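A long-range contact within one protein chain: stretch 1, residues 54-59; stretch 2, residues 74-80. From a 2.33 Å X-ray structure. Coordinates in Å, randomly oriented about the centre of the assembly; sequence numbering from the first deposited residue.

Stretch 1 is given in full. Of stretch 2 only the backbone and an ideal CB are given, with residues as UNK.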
# COMPACT_ATOMS: atom_id res chain seq x y z
N ARG A 54 -14.60 -8.94 12.99
CA ARG A 54 -13.70 -9.41 11.91
C ARG A 54 -12.24 -8.94 12.05
O ARG A 54 -11.32 -9.75 11.97
CB ARG A 54 -14.26 -9.01 10.54
CG ARG A 54 -13.37 -9.36 9.34
CD ARG A 54 -12.72 -8.11 8.74
NE ARG A 54 -13.58 -7.46 7.76
CZ ARG A 54 -13.54 -6.17 7.42
NH1 ARG A 54 -12.68 -5.32 7.99
NH2 ARG A 54 -14.39 -5.72 6.51
N ASP A 55 -12.03 -7.64 12.25
CA ASP A 55 -10.68 -7.11 12.39
C ASP A 55 -10.00 -7.64 13.64
O ASP A 55 -8.80 -7.83 13.66
CB ASP A 55 -10.66 -5.57 12.43
CG ASP A 55 -11.00 -4.96 11.09
OD1 ASP A 55 -11.14 -5.74 10.12
OD2 ASP A 55 -11.09 -3.71 11.00
N ALA A 56 -10.78 -7.90 14.69
CA ALA A 56 -10.20 -8.43 15.93
C ALA A 56 -9.81 -9.90 15.80
O ALA A 56 -8.80 -10.33 16.39
CB ALA A 56 -11.16 -8.25 17.08
N THR A 57 -10.58 -10.64 15.01
CA THR A 57 -10.61 -12.12 15.05
C THR A 57 -10.03 -12.80 13.80
O THR A 57 -9.50 -13.91 13.87
CB THR A 57 -12.08 -12.58 15.27
OG1 THR A 57 -12.45 -12.37 16.63
CG2 THR A 57 -12.27 -14.04 14.94
N MET A 58 -10.09 -12.12 12.67
CA MET A 58 -9.82 -12.76 11.39
C MET A 58 -8.57 -12.27 10.66
O MET A 58 -8.01 -11.21 10.96
CB MET A 58 -11.05 -12.63 10.48
CG MET A 58 -12.35 -13.08 11.15
SD MET A 58 -12.39 -14.88 11.33
CE MET A 58 -12.01 -15.32 9.62
N THR A 59 -8.15 -13.06 9.67
CA THR A 59 -6.94 -12.80 8.91
C THR A 59 -7.20 -11.80 7.80
O THR A 59 -6.35 -10.95 7.52
CB THR A 59 -6.42 -14.12 8.31
OG1 THR A 59 -6.05 -15.01 9.36
CG2 THR A 59 -5.22 -13.87 7.41
N UNK A 74 -9.51 -17.05 7.54
CA UNK A 74 -9.41 -17.84 8.77
C UNK A 74 -9.14 -16.98 10.02
O UNK A 74 -8.56 -15.89 9.91
CB UNK A 74 -8.30 -18.88 8.62
N UNK A 75 -9.56 -17.47 11.20
CA UNK A 75 -9.30 -16.78 12.47
C UNK A 75 -7.81 -16.68 12.81
O UNK A 75 -7.04 -17.59 12.48
CB UNK A 75 -10.03 -17.50 13.60
N UNK A 76 -7.40 -15.59 13.45
CA UNK A 76 -6.00 -15.40 13.83
C UNK A 76 -5.57 -16.44 14.87
O UNK A 76 -4.40 -16.78 14.96
CB UNK A 76 -5.78 -13.99 14.38
N UNK A 77 -6.52 -16.92 15.66
CA UNK A 77 -6.22 -17.95 16.66
C UNK A 77 -6.30 -19.36 16.08
O UNK A 77 -6.20 -20.35 16.81
CB UNK A 77 -7.18 -17.83 17.84
N UNK A 78 -6.47 -19.44 14.76
CA UNK A 78 -6.29 -20.67 14.01
C UNK A 78 -4.98 -20.57 13.23
O UNK A 78 -4.25 -21.55 13.06
CB UNK A 78 -7.47 -20.93 13.08
N UNK A 79 -4.67 -19.35 12.78
CA UNK A 79 -3.44 -19.08 12.02
C UNK A 79 -2.19 -19.19 12.89
O UNK A 79 -1.07 -19.16 12.37
CB UNK A 79 -3.51 -17.69 11.39
N UNK A 80 -2.38 -19.33 14.20
CA UNK A 80 -1.29 -19.54 15.15
C UNK A 80 -1.00 -21.03 15.40
O UNK A 80 0.07 -21.38 15.89
CB UNK A 80 -1.62 -18.85 16.47

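The backbone sets the terms here: stretch 1 leaves its helix at M58, and there the two chains lie side by side in a single beta bridge, with the CA atoms of M58 and position 75 4.2 Å apart.

At position 74 the CA-to-CB bond points away from stretch 1, and the ideal CB lies 4.5 Å from T59 OG1. The main contact belongs to the backbone: the carbonyl O of 74 accepts from T59 N at 2.9 Å and from T59 OG1 at 2.7 Å. That leaves the side chain loosely specified, and many residues would do, a flexible apolar one among them. The deposited residue is M74, whose CG comes within 3.6 Å of T59 OG1; M58 CE packs on the backbone, 3.3 Å from M74 C.

Position 75 has phi/psi of -64/146, which proline tolerates; its N finds no hydrogen-bond acceptor in stretch 1, and M58 CE lies 3.6 Å from it, so a proline, lacking the N-H, gives up no bond to stretch 1. The CB points away overall, yet lies 3.6 Å from T57 O and 4.2 Å from M58 SD, so a compact apolar residue suits. P75 is the deposited residue, its CG 4.1 Å from M58 SD, while its CA makes a CA-H...O contact with T57 O at 3.2 Å.

Position 76 anchors the bridge through its backbone, N donating to T57 O at 2.7 Å with a nearly straight angle of 166°. Its CB points sideways, and beyond it lie carbonyl oxygens at the helix end, those of D55, A56 and M58. A long side chain carrying donors, arginine, lysine or glutamine, could exploit them. R76 extends along this end; its NE gives a weak hydrogen bond to M58 O at 3.2 Å, and its CD lies 3.8 Å from A56 O.

At position 77 the ideal CB has nothing of stretch 1 within 5.5 Å. Only a long side chain could reach back to the methyl of T57, so an aromatic or a long aliphatic is plausible. Y77, with chi1 in p, does so: its OH ends 3.8 Å from T57 CG2.

Position 78 points sideways and out of contact, so stretch 1 sets no preference; it is V78. Its N, like that of 79, donates to P75 O, so the chain coils in a tight turn after 75.

Position 79 points its CB toward stretch 1, 4.2 Å from T59 OG1. A small residue, alanine or serine, fits beside that hydroxyl. A79 adds a light contact through its methyl.

Position 80 is out of reach, so stretch 1 leaves the choice free; it is I80.

Stretch 2, residues 74-80: MPRYVAI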
# COMPACT_ATOMS: atom_id res chain seq x y z
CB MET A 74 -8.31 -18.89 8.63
CG MET A 74 -6.97 -18.44 9.17
SD MET A 74 -5.74 -19.73 9.11
CE MET A 74 -5.38 -19.73 7.35
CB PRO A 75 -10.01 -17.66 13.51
CG PRO A 75 -11.02 -18.46 12.73
CD PRO A 75 -10.35 -18.69 11.39
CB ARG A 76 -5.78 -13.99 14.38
CG ARG A 76 -5.97 -12.87 13.35
CD ARG A 76 -6.02 -11.51 14.04
NE ARG A 76 -5.79 -10.38 13.15
CZ ARG A 76 -4.60 -9.80 12.96
NH1 ARG A 76 -3.52 -10.25 13.59
NH2 ARG A 76 -4.49 -8.77 12.14
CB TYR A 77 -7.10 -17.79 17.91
CG TYR A 77 -8.58 -17.63 17.64
CD1 TYR A 77 -9.38 -18.72 17.28
CD2 TYR A 77 -9.19 -16.38 17.78
CE1 TYR A 77 -10.74 -18.57 17.06
CE2 TYR A 77 -10.55 -16.22 17.56
CZ TYR A 77 -11.33 -17.32 17.20
OH TYR A 77 -12.68 -17.16 16.98
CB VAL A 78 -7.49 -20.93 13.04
CG1 VAL A 78 -7.08 -21.86 11.90
CG2 VAL A 78 -8.70 -21.48 13.79
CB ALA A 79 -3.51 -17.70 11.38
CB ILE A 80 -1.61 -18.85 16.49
CG1 ILE A 80 -0.33 -18.50 17.26
CG2 ILE A 80 -2.58 -19.68 17.32
CD1 ILE A 80 -0.58 -17.74 18.55
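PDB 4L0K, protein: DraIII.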